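Local coordinates for DUF3247 family protein (Xanthomonas campestris pv. campestris, PDB 2E12) that is of unknown function but adopts a variant of the Sm-like fold, which in relatives commonly serves RNA binding, at residues W21-L35 against I81-P93. Sequence-based numbering, arbitrary orientation.
Sequences WVKLLDGQERVRIEL and IWMDRIVAVHPMP
The indole of Trp21, near the end of helix 12-23, lies against Ile86, Val87, Ala88 and Val89 of strand 86-91. Its CB touches the CE methyl of Met83 at 4.1 Å. Farther out, the five-membered ring takes Ile86 CG2 over one face in a CH-pi contact, the methyl 3.7 Å from the ring centroid and 20° off the normal. On the six-membered ring, CE3 meets Val89 CG2 at 4.0 Å, while CZ2 and CH2 reach the backbone of Val87 and Ala88. With CG anti to the carbonyl carbon (chi1 -71°), the indole is directed from the helix onto the strand. This is the N-terminal helix of this variant of the Sm-like fold, laid over the antiparallel sheet in which strand 30-35 runs between 86-91 and 40-42. Arg32 and His90 exchange two nearly straight backbone hydrogen bonds. Beyond them a classic beta bulge sets Val87 and Ala88 opposite Glu34, whose carbonyl oxygen accepts from both amides on one face of its plane, Ala88 N being 3.3 Å from Glu34 O. On the face that carries Ile33 and Val89, Leu25 divides its methyls: CD1 meets Ile86 CD1 tip to tip at 4.2 Å, and CD2 packs on Val89 CG1. Ile33 CG2 lies 3.7 Å from Ile86 CG1, and Leu67 of strand 61-70 touches both Leu25 and Ile33.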
ATOM      1  N   TRP A  21       1.329   6.180  -1.194  1.00  6.58           N
ATOM      2  CA  TRP A  21       1.505   7.572  -1.615  1.00  6.58           C
ATOM      3  C   TRP A  21       2.844   8.131  -1.161  1.00  6.58           C
ATOM      4  O   TRP A  21       3.485   8.898  -1.884  1.00  6.58           O
ATOM      5  CB  TRP A  21       0.383   8.457  -1.052  1.00  6.58           C
ATOM      6  CG  TRP A  21      -0.977   8.245  -1.678  1.00 17.56           C
ATOM      7  CD1 TRP A  21      -2.187   8.541  -1.118  1.00 28.54           C
ATOM      8  CD2 TRP A  21      -1.260   7.717  -2.983  1.00 28.54           C
ATOM      9  NE1 TRP A  21      -3.202   8.230  -1.986  1.00 39.52           N
ATOM     10  CE2 TRP A  21      -2.663   7.723  -3.139  1.00 39.52           C
ATOM     11  CE3 TRP A  21      -0.464   7.240  -4.035  1.00 39.52           C
ATOM     12  CZ2 TRP A  21      -3.290   7.270  -4.304  1.00 50.50           C
ATOM     13  CZ3 TRP A  21      -1.088   6.789  -5.193  1.00 50.50           C
ATOM     14  CH2 TRP A  21      -2.488   6.808  -5.316  1.00 61.48           C
ATOM     15  N   VAL A  22       3.258   7.762   0.048  1.00  6.58           N
ATOM     16  CA  VAL A  22       4.535   8.227   0.577  1.00  6.58           C
ATOM     17  C   VAL A  22       5.662   7.730  -0.333  1.00  6.58           C
ATOM     18  O   VAL A  22       6.561   8.477  -0.683  1.00  6.58           O
ATOM     19  CB  VAL A  22       4.751   7.715   2.027  1.00  6.58           C
ATOM     20  CG1 VAL A  22       6.100   8.183   2.568  1.00 17.56           C
ATOM     21  CG2 VAL A  22       3.618   8.222   2.920  1.00 17.56           C
ATOM     22  N   LYS A  23       5.578   6.461  -0.718  1.00  6.58           N
ATOM     23  CA  LYS A  23       6.556   5.836  -1.599  1.00  6.58           C
ATOM     24  C   LYS A  23       6.687   6.595  -2.919  1.00  6.58           C
ATOM     25  O   LYS A  23       7.745   6.594  -3.547  1.00  6.58           O
ATOM     26  CB  LYS A  23       6.140   4.388  -1.888  1.00  6.58           C
ATOM     27  CG  LYS A  23       6.339   3.423  -0.730  1.00 17.56           C
ATOM     28  CD  LYS A  23       7.800   3.035  -0.583  1.00 28.54           C
ATOM     29  CE  LYS A  23       8.356   2.568  -1.922  1.00 39.52           C
ATOM     30  NZ  LYS A  23       7.412   1.635  -2.602  1.00 50.50           N
ATOM     31  N   LEU A  24       5.602   7.234  -3.340  1.00  6.58           N
ATOM     32  CA  LEU A  24       5.600   7.987  -4.583  1.00  6.58           C
ATOM     33  C   LEU A  24       5.821   9.487  -4.363  1.00  6.58           C
ATOM     34  O   LEU A  24       5.874  10.254  -5.318  1.00  6.58           O
ATOM     35  CB  LEU A  24       4.281   7.761  -5.317  1.00  6.58           C
ATOM     36  CG  LEU A  24       3.937   6.297  -5.607  1.00 17.56           C
ATOM     37  CD1 LEU A  24       2.575   6.229  -6.290  1.00 28.54           C
ATOM     38  CD2 LEU A  24       5.011   5.663  -6.480  1.00 28.54           C
ATOM     39  N   LEU A  25       5.954   9.904  -3.109  1.00  6.58           N
ATOM     40  CA  LEU A  25       6.160  11.318  -2.804  1.00  6.58           C
ATOM     41  C   LEU A  25       7.451  11.548  -2.031  1.00  6.58           C
ATOM     42  O   LEU A  25       7.447  12.178  -0.969  1.00  6.58           O
ATOM     43  CB  LEU A  25       4.985  11.865  -1.981  1.00  6.58           C
ATOM     44  CG  LEU A  25       3.638  12.034  -2.688  1.00 17.56           C
ATOM     45  CD1 LEU A  25       2.536  12.289  -1.671  1.00 28.54           C
ATOM     46  CD2 LEU A  25       3.732  13.182  -3.675  1.00 28.54           C
ATOM     47  N   ASP A  26       8.559  11.045  -2.562  1.00  2.75           N
ATOM     48  CA  ASP A  26       9.827  11.213  -1.879  1.00  2.75           C
ATOM     49  C   ASP A  26      10.241  12.691  -1.792  1.00  2.75           C
ATOM     50  O   ASP A  26       9.897  13.508  -2.652  1.00  2.75           O
ATOM     51  CB  ASP A  26      10.918  10.394  -2.575  1.00  2.75           C
ATOM     52  CG  ASP A  26      12.177  10.286  -1.740  1.00  2.75           C
ATOM     53  OD1 ASP A  26      13.231   9.904  -2.298  1.00  2.75           O
ATOM     54  OD2 ASP A  26      12.117  10.574  -0.515  1.00  2.75           O
ATOM     55  N   GLY A  27      10.981  13.026  -0.739  1.00  2.75           N
ATOM     56  CA  GLY A  27      11.428  14.396  -0.558  1.00  2.75           C
ATOM     57  C   GLY A  27      12.075  14.991  -1.798  1.00  2.75           C
ATOM     58  O   GLY A  27      12.933  14.355  -2.431  1.00  2.75           O
ATOM     59  N   GLN A  28      11.633  16.203  -2.149  1.00  2.75           N
ATOM     60  CA  GLN A  28      12.139  16.979  -3.290  1.00  2.75           C
ATOM     61  C   GLN A  28      11.784  16.479  -4.690  1.00  2.75           C
ATOM     62  O   GLN A  28      12.260  17.034  -5.674  1.00  2.75           O
ATOM     63  CB  GLN A  28      13.669  17.144  -3.188  1.00  2.75           C
ATOM     64  CG  GLN A  28      14.135  18.018  -2.029  1.00  2.75           C
ATOM     65  CD  GLN A  28      13.595  19.442  -2.101  1.00  2.75           C
ATOM     66  OE1 GLN A  28      13.981  20.220  -2.965  1.00  2.75           O
ATOM     67  NE2 GLN A  28      12.694  19.782  -1.189  1.00  2.75           N
ATOM     68  N   GLU A  29      10.950  15.445  -4.793  1.00  2.75           N
ATOM     69  CA  GLU A  29      10.575  14.916  -6.103  1.00  2.75           C
ATOM     70  C   GLU A  29       9.486  15.782  -6.726  1.00  2.75           C
ATOM     71  O   GLU A  29       8.579  16.252  -6.035  1.00  2.75           O
ATOM     72  CB  GLU A  29      10.081  13.471  -5.961  1.00  2.75           C
ATOM     73  CG  GLU A  29       9.923  12.699  -7.264  1.00  2.75           C
ATOM     74  CD  GLU A  29      11.234  12.148  -7.814  1.00  2.75           C
ATOM     75  OE1 GLU A  29      11.653  12.609  -8.905  1.00  2.75           O
ATOM     76  OE2 GLU A  29      11.846  11.253  -7.174  1.00  2.75           O
ATOM     77  N   ARG A  30       9.584  16.002  -8.030  1.00  2.75           N
ATOM     78  CA  ARG A  30       8.595  16.812  -8.738  1.00  2.75           C
ATOM     79  C   ARG A  30       7.479  15.900  -9.218  1.00  2.75           C
ATOM     80  O   ARG A  30       7.730  14.905  -9.905  1.00  2.75           O
ATOM     81  CB  ARG A  30       9.248  17.517  -9.918  1.00  2.75           C
ATOM     82  CG  ARG A  30      10.119  18.700  -9.523  1.00  2.75           C
ATOM     83  CD  ARG A  30      10.940  19.186 -10.701  1.00  2.75           C
ATOM     84  NE  ARG A  30      10.120  19.730 -11.782  1.00  2.75           N
ATOM     85  CZ  ARG A  30      10.498  19.739 -13.054  1.00  2.75           C
ATOM     86  NH1 ARG A  30      11.676  19.231 -13.386  1.00  2.75           N
ATOM     87  NH2 ARG A  30       9.703  20.250 -13.986  1.00  2.75           N
ATOM     88  N   VAL A  31       6.248  16.226  -8.841  1.00  6.58           N
ATOM     89  CA  VAL A  31       5.119  15.397  -9.224  1.00  6.58           C
ATOM     90  C   VAL A  31       3.866  16.215  -9.490  1.00  6.58           C
ATOM     91  O   VAL A  31       3.815  17.415  -9.207  1.00  6.58           O
ATOM     92  CB  VAL A  31       4.792  14.382  -8.110  1.00  6.58           C
ATOM     93  CG1 VAL A  31       6.008  13.526  -7.801  1.00 17.56           C
ATOM     94  CG2 VAL A  31       4.349  15.125  -6.859  1.00 17.56           C
ATOM     95  N   ARG A  32       2.873  15.558 -10.069  1.00  6.58           N
ATOM     96  CA  ARG A  32       1.584  16.184 -10.334  1.00  6.58           C
ATOM     97  C   ARG A  32       0.651  15.272  -9.559  1.00  6.58           C
ATOM     98  O   ARG A  32       0.751  14.047  -9.666  1.00  6.58           O
ATOM     99  CB  ARG A  32       1.240  16.151 -11.819  1.00  6.58           C
ATOM    100  CG  ARG A  32       0.364  17.307 -12.292  1.00 17.56           C
ATOM    101  CD  ARG A  32       0.505  17.494 -13.803  1.00 28.54           C
ATOM    102  NE  ARG A  32       0.439  16.224 -14.524  1.00 39.52           N
ATOM    103  CZ  ARG A  32      -0.625  15.425 -14.550  1.00 50.50           C
ATOM    104  NH1 ARG A  32      -1.729  15.760 -13.895  1.00 61.48           N
ATOM    105  NH2 ARG A  32      -0.581  14.285 -15.223  1.00 61.48           N
ATOM    106  N   ILE A  33      -0.242  15.868  -8.780  1.00  6.58           N
ATOM    107  CA  ILE A  33      -1.155  15.108  -7.940  1.00  6.58           C
ATOM    108  C   ILE A  33      -2.626  15.251  -8.298  1.00  6.58           C
ATOM    109  O   ILE A  33      -3.084  16.343  -8.608  1.00  6.58           O
ATOM    110  CB  ILE A  33      -0.979  15.544  -6.476  1.00  6.58           C
ATOM    111  CG1 ILE A  33       0.496  15.408  -6.082  1.00 17.56           C
ATOM    112  CG2 ILE A  33      -1.874  14.716  -5.562  1.00 17.56           C
ATOM    113  CD1 ILE A  33       0.825  15.993  -4.722  1.00 28.54           C
ATOM    114  N   GLU A  34      -3.353  14.136  -8.252  1.00  6.58           N
ATOM    115  CA  GLU A  34      -4.789  14.140  -8.518  1.00  6.58           C
ATOM    116  C   GLU A  34      -5.495  14.069  -7.158  1.00  6.58           C
ATOM    117  O   GLU A  34      -5.240  13.154  -6.371  1.00  6.58           O
ATOM    118  CB  GLU A  34      -5.202  12.940  -9.382  1.00  6.58           C
ATOM    119  CG  GLU A  34      -4.647  12.960 -10.804  1.00 17.56           C
ATOM    120  CD  GLU A  34      -5.333  11.949 -11.715  1.00 28.54           C
ATOM    121  OE1 GLU A  34      -4.882  11.770 -12.868  1.00 39.52           O
ATOM    122  OE2 GLU A  34      -6.331  11.336 -11.275  1.00 39.52           O
ATOM    123  N   LEU A  35      -6.377  15.036  -6.897  1.00  6.58           N
ATOM    124  CA  LEU A  35      -7.131  15.129  -5.641  1.00  6.58           C
ATOM    125  C   LEU A  35      -8.588  14.701  -5.830  1.00  6.58           C
ATOM    126  O   LEU A  35      -9.128  14.826  -6.923  1.00  6.58           O
ATOM    127  CB  LEU A  35      -7.089  16.568  -5.122  1.00  6.58           C
ATOM    128  CG  LEU A  35      -5.708  17.140  -4.788  1.00 17.56           C
ATOM    129  CD1 LEU A  35      -5.786  18.649  -4.695  1.00 28.54           C
ATOM    130  CD2 LEU A  35      -5.199  16.537  -3.489  1.00 28.54           C
ATOM    131  N   ILE A  81      -1.578  20.043   2.325  1.00  6.58           N
ATOM    132  CA  ILE A  81      -2.781  19.269   2.046  1.00  6.58           C
ATOM    133  C   ILE A  81      -2.805  17.998   2.886  1.00  6.58           C
ATOM    134  O   ILE A  81      -1.754  17.449   3.205  1.00  6.58           O
ATOM    135  CB  ILE A  81      -2.831  18.854   0.563  1.00  6.58           C
ATOM    136  CG1 ILE A  81      -2.861  20.095  -0.330  1.00 17.56           C
ATOM    137  CG2 ILE A  81      -4.041  17.968   0.307  1.00 17.56           C
ATOM    138  CD1 ILE A  81      -2.922  19.782  -1.818  1.00 28.54           C
ATOM    139  N   TRP A  82      -3.995  17.541   3.259  1.00  6.58           N
ATOM    140  CA  TRP A  82      -4.093  16.297   4.006  1.00  6.58           C
ATOM    141  C   TRP A  82      -4.087  15.214   2.931  1.00  6.58           C
ATOM    142  O   TRP A  82      -4.795  15.320   1.927  1.00  6.58           O
ATOM    143  CB  TRP A  82      -5.373  16.244   4.848  1.00  6.58           C
ATOM    144  CG  TRP A  82      -5.345  17.197   6.005  1.00 17.56           C
ATOM    145  CD1 TRP A  82      -5.797  18.482   6.019  1.00 28.54           C
ATOM    146  CD2 TRP A  82      -4.767  16.962   7.295  1.00 28.54           C
ATOM    147  NE1 TRP A  82      -5.538  19.066   7.236  1.00 39.52           N
ATOM    148  CE2 TRP A  82      -4.905  18.155   8.039  1.00 39.52           C
ATOM    149  CE3 TRP A  82      -4.143  15.860   7.894  1.00 39.52           C
ATOM    150  CZ2 TRP A  82      -4.441  18.280   9.355  1.00 50.50           C
ATOM    151  CZ3 TRP A  82      -3.679  15.982   9.206  1.00 50.50           C
ATOM    152  CH2 TRP A  82      -3.833  17.187   9.919  1.00 61.48           C
ATOM    153  N   MET A  83      -3.271  14.185   3.139  1.00  6.58           N
ATOM    154  CA  MET A  83      -3.110  13.117   2.157  1.00  6.58           C
ATOM    155  C   MET A  83      -4.294  12.206   1.824  1.00  6.58           C
ATOM    156  O   MET A  83      -4.281  11.557   0.780  1.00  6.58           O
ATOM    157  CB  MET A  83      -1.883  12.280   2.529  1.00  6.58           C
ATOM    158  CG  MET A  83      -0.569  12.987   2.199  1.00 17.56           C
ATOM    159  SD  MET A  83       0.875  12.333   3.070  1.00 28.54           S
ATOM    160  CE  MET A  83       1.311  10.951   2.020  1.00 39.52           C
ATOM    161  N   ASP A  84      -5.313  12.150   2.678  1.00  6.58           N
ATOM    162  CA  ASP A  84      -6.473  11.307   2.373  1.00  6.58           C
ATOM    163  C   ASP A  84      -7.262  11.848   1.174  1.00  6.58           C
ATOM    164  O   ASP A  84      -8.193  11.208   0.685  1.00  6.58           O
ATOM    165  CB  ASP A  84      -7.411  11.206   3.581  1.00  6.58           C
ATOM    166  CG  ASP A  84      -7.853  12.564   4.107  1.00 17.56           C
ATOM    167  OD1 ASP A  84      -8.841  12.608   4.871  1.00 28.54           O
ATOM    168  OD2 ASP A  84      -7.215  13.580   3.769  1.00 28.54           O
ATOM    169  N   ARG A  85      -6.883  13.028   0.702  1.00  6.58           N
ATOM    170  CA  ARG A  85      -7.556  13.661  -0.432  1.00  6.58           C
ATOM    171  C   ARG A  85      -6.955  13.256  -1.785  1.00  6.58           C
ATOM    172  O   ARG A  85      -7.489  13.607  -2.840  1.00  6.58           O
ATOM    173  CB  ARG A  85      -7.485  15.184  -0.288  1.00  6.58           C
ATOM    174  CG  ARG A  85      -7.910  15.717   1.079  1.00 17.56           C
ATOM    175  CD  ARG A  85      -9.424  15.646   1.312  1.00 28.54           C
ATOM    176  NE  ARG A  85      -9.939  14.278   1.365  1.00 39.52           N
ATOM    177  CZ  ARG A  85     -11.215  13.967   1.576  1.00 50.50           C
ATOM    178  NH1 ARG A  85     -12.113  14.926   1.757  1.00 61.48           N
ATOM    179  NH2 ARG A  85     -11.595  12.698   1.606  1.00 61.48           N
ATOM    180  N   ILE A  86      -5.850  12.516  -1.756  1.00  2.75           N
ATOM    181  CA  ILE A  86      -5.170  12.099  -2.986  1.00  2.75           C
ATOM    182  C   ILE A  86      -5.747  10.882  -3.685  1.00  2.75           C
ATOM    183  O   ILE A  86      -6.077   9.893  -3.046  1.00  6.58           O
ATOM    184  CB  ILE A  86      -3.673  11.830  -2.726  1.00  2.75           C
ATOM    185  CG1 ILE A  86      -2.989  13.155  -2.375  1.00  2.75           C
ATOM    186  CG2 ILE A  86      -3.040  11.137  -3.946  1.00  2.75           C
ATOM    187  CD1 ILE A  86      -1.542  13.042  -1.943  1.00  2.75           C
ATOM    188  N   VAL A  87      -5.818  10.967  -5.013  1.00  6.58           N
ATOM    189  CA  VAL A  87      -6.347   9.902  -5.863  1.00  6.58           C
ATOM    190  C   VAL A  87      -5.275   9.326  -6.801  1.00  6.58           C
ATOM    191  O   VAL A  87      -5.358   8.170  -7.229  1.00  6.58           O
ATOM    192  CB  VAL A  87      -7.519  10.438  -6.711  1.00  6.58           C
ATOM    193  CG1 VAL A  87      -8.136   9.323  -7.524  1.00 17.56           C
ATOM    194  CG2 VAL A  87      -8.550  11.073  -5.807  1.00 17.56           C
ATOM    195  N   ALA A  88      -4.266  10.128  -7.120  1.00  6.58           N
ATOM    196  CA  ALA A  88      -3.202   9.670  -8.007  1.00  6.58           C
ATOM    197  C   ALA A  88      -1.961  10.551  -7.890  1.00  6.58           C
ATOM    198  O   ALA A  88      -2.062  11.734  -7.579  1.00  6.58           O
ATOM    199  CB  ALA A  88      -3.698   9.660  -9.455  1.00  6.58           C
ATOM    200  N   VAL A  89      -0.797   9.961  -8.145  1.00  6.58           N
ATOM    201  CA  VAL A  89       0.469  10.681  -8.087  1.00  6.58           C
ATOM    202  C   VAL A  89       1.335  10.227  -9.251  1.00  6.58           C
ATOM    203  O   VAL A  89       1.695   9.054  -9.333  1.00  6.58           O
ATOM    204  CB  VAL A  89       1.235  10.391  -6.777  1.00  6.58           C
ATOM    205  CG1 VAL A  89       2.586  11.088  -6.806  1.00 17.56           C
ATOM    206  CG2 VAL A  89       0.421  10.854  -5.573  1.00 17.56           C
ATOM    207  N   HIS A  90       1.661  11.148 -10.154  1.00  6.58           N
ATOM    208  CA  HIS A  90       2.494  10.814 -11.303  1.00  6.58           C
ATOM    209  C   HIS A  90       3.755  11.679 -11.338  1.00  6.58           C
ATOM    210  O   HIS A  90       3.713  12.870 -11.035  1.00  6.58           O
ATOM    211  CB  HIS A  90       1.673  10.962 -12.585  1.00  6.58           C
ATOM    212  CG  HIS A  90       0.551   9.973 -12.687  1.00 17.56           C
ATOM    213  ND1 HIS A  90       0.764   8.620 -12.837  1.00 28.54           N
ATOM    214  CD2 HIS A  90      -0.790  10.134 -12.605  1.00 28.54           C
ATOM    215  CE1 HIS A  90      -0.396   7.990 -12.842  1.00 39.52           C
ATOM    216  NE2 HIS A  90      -1.356   8.886 -12.703  1.00 39.52           N
ATOM    217  N   PRO A  91       4.899  11.083 -11.693  1.00  6.58           N
ATOM    218  CA  PRO A  91       6.180  11.795 -11.759  1.00  6.58           C
ATOM    219  C   PRO A  91       6.357  12.642 -13.022  1.00  6.58           C
ATOM    220  O   PRO A  91       5.529  12.580 -13.923  1.00  6.58           O
ATOM    221  CB  PRO A  91       7.183  10.661 -11.704  1.00  6.58           C
ATOM    222  CG  PRO A  91       6.506   9.633 -12.567  1.00 17.56           C
ATOM    223  CD  PRO A  91       5.070   9.670 -12.074  1.00 28.54           C
ATOM    224  N   MET A  92       7.434  13.437 -13.052  1.00  2.75           N
ATOM    225  CA  MET A  92       7.823  14.292 -14.186  1.00  2.75           C
ATOM    226  C   MET A  92       7.345  15.754 -14.202  1.00  2.75           C
ATOM    227  O   MET A  92       8.081  16.646 -14.653  1.00  2.75           O
ATOM    228  CB  MET A  92       7.460  13.613 -15.515  1.00  2.75           C
ATOM    229  CG  MET A  92       8.065  14.274 -16.749  1.00  2.75           C
ATOM    230  SD  MET A  92       9.859  14.375 -16.705  1.00  2.75           S
ATOM    231  CE  MET A  92      10.300  13.058 -17.788  1.00  2.75           C
ATOM    232  N   PRO A  93       6.116  16.034 -13.735  1.00  1.02           N
ATOM    233  CA  PRO A  93       5.673  17.432 -13.754  1.00  1.02           C
ATOM    234  C   PRO A  93       6.144  18.202 -12.522  1.00  1.02           C
ATOM    235  O   PRO A  93       5.353  19.000 -11.982  1.00  1.02           O
ATOM    236  CB  PRO A  93       4.157  17.304 -13.811  1.00  1.02           C
ATOM    237  CG  PRO A  93       3.924  16.073 -13.019  1.00  1.02           C
ATOM    238  CD  PRO A  93       4.966  15.136 -13.533  1.00  1.02           C
TER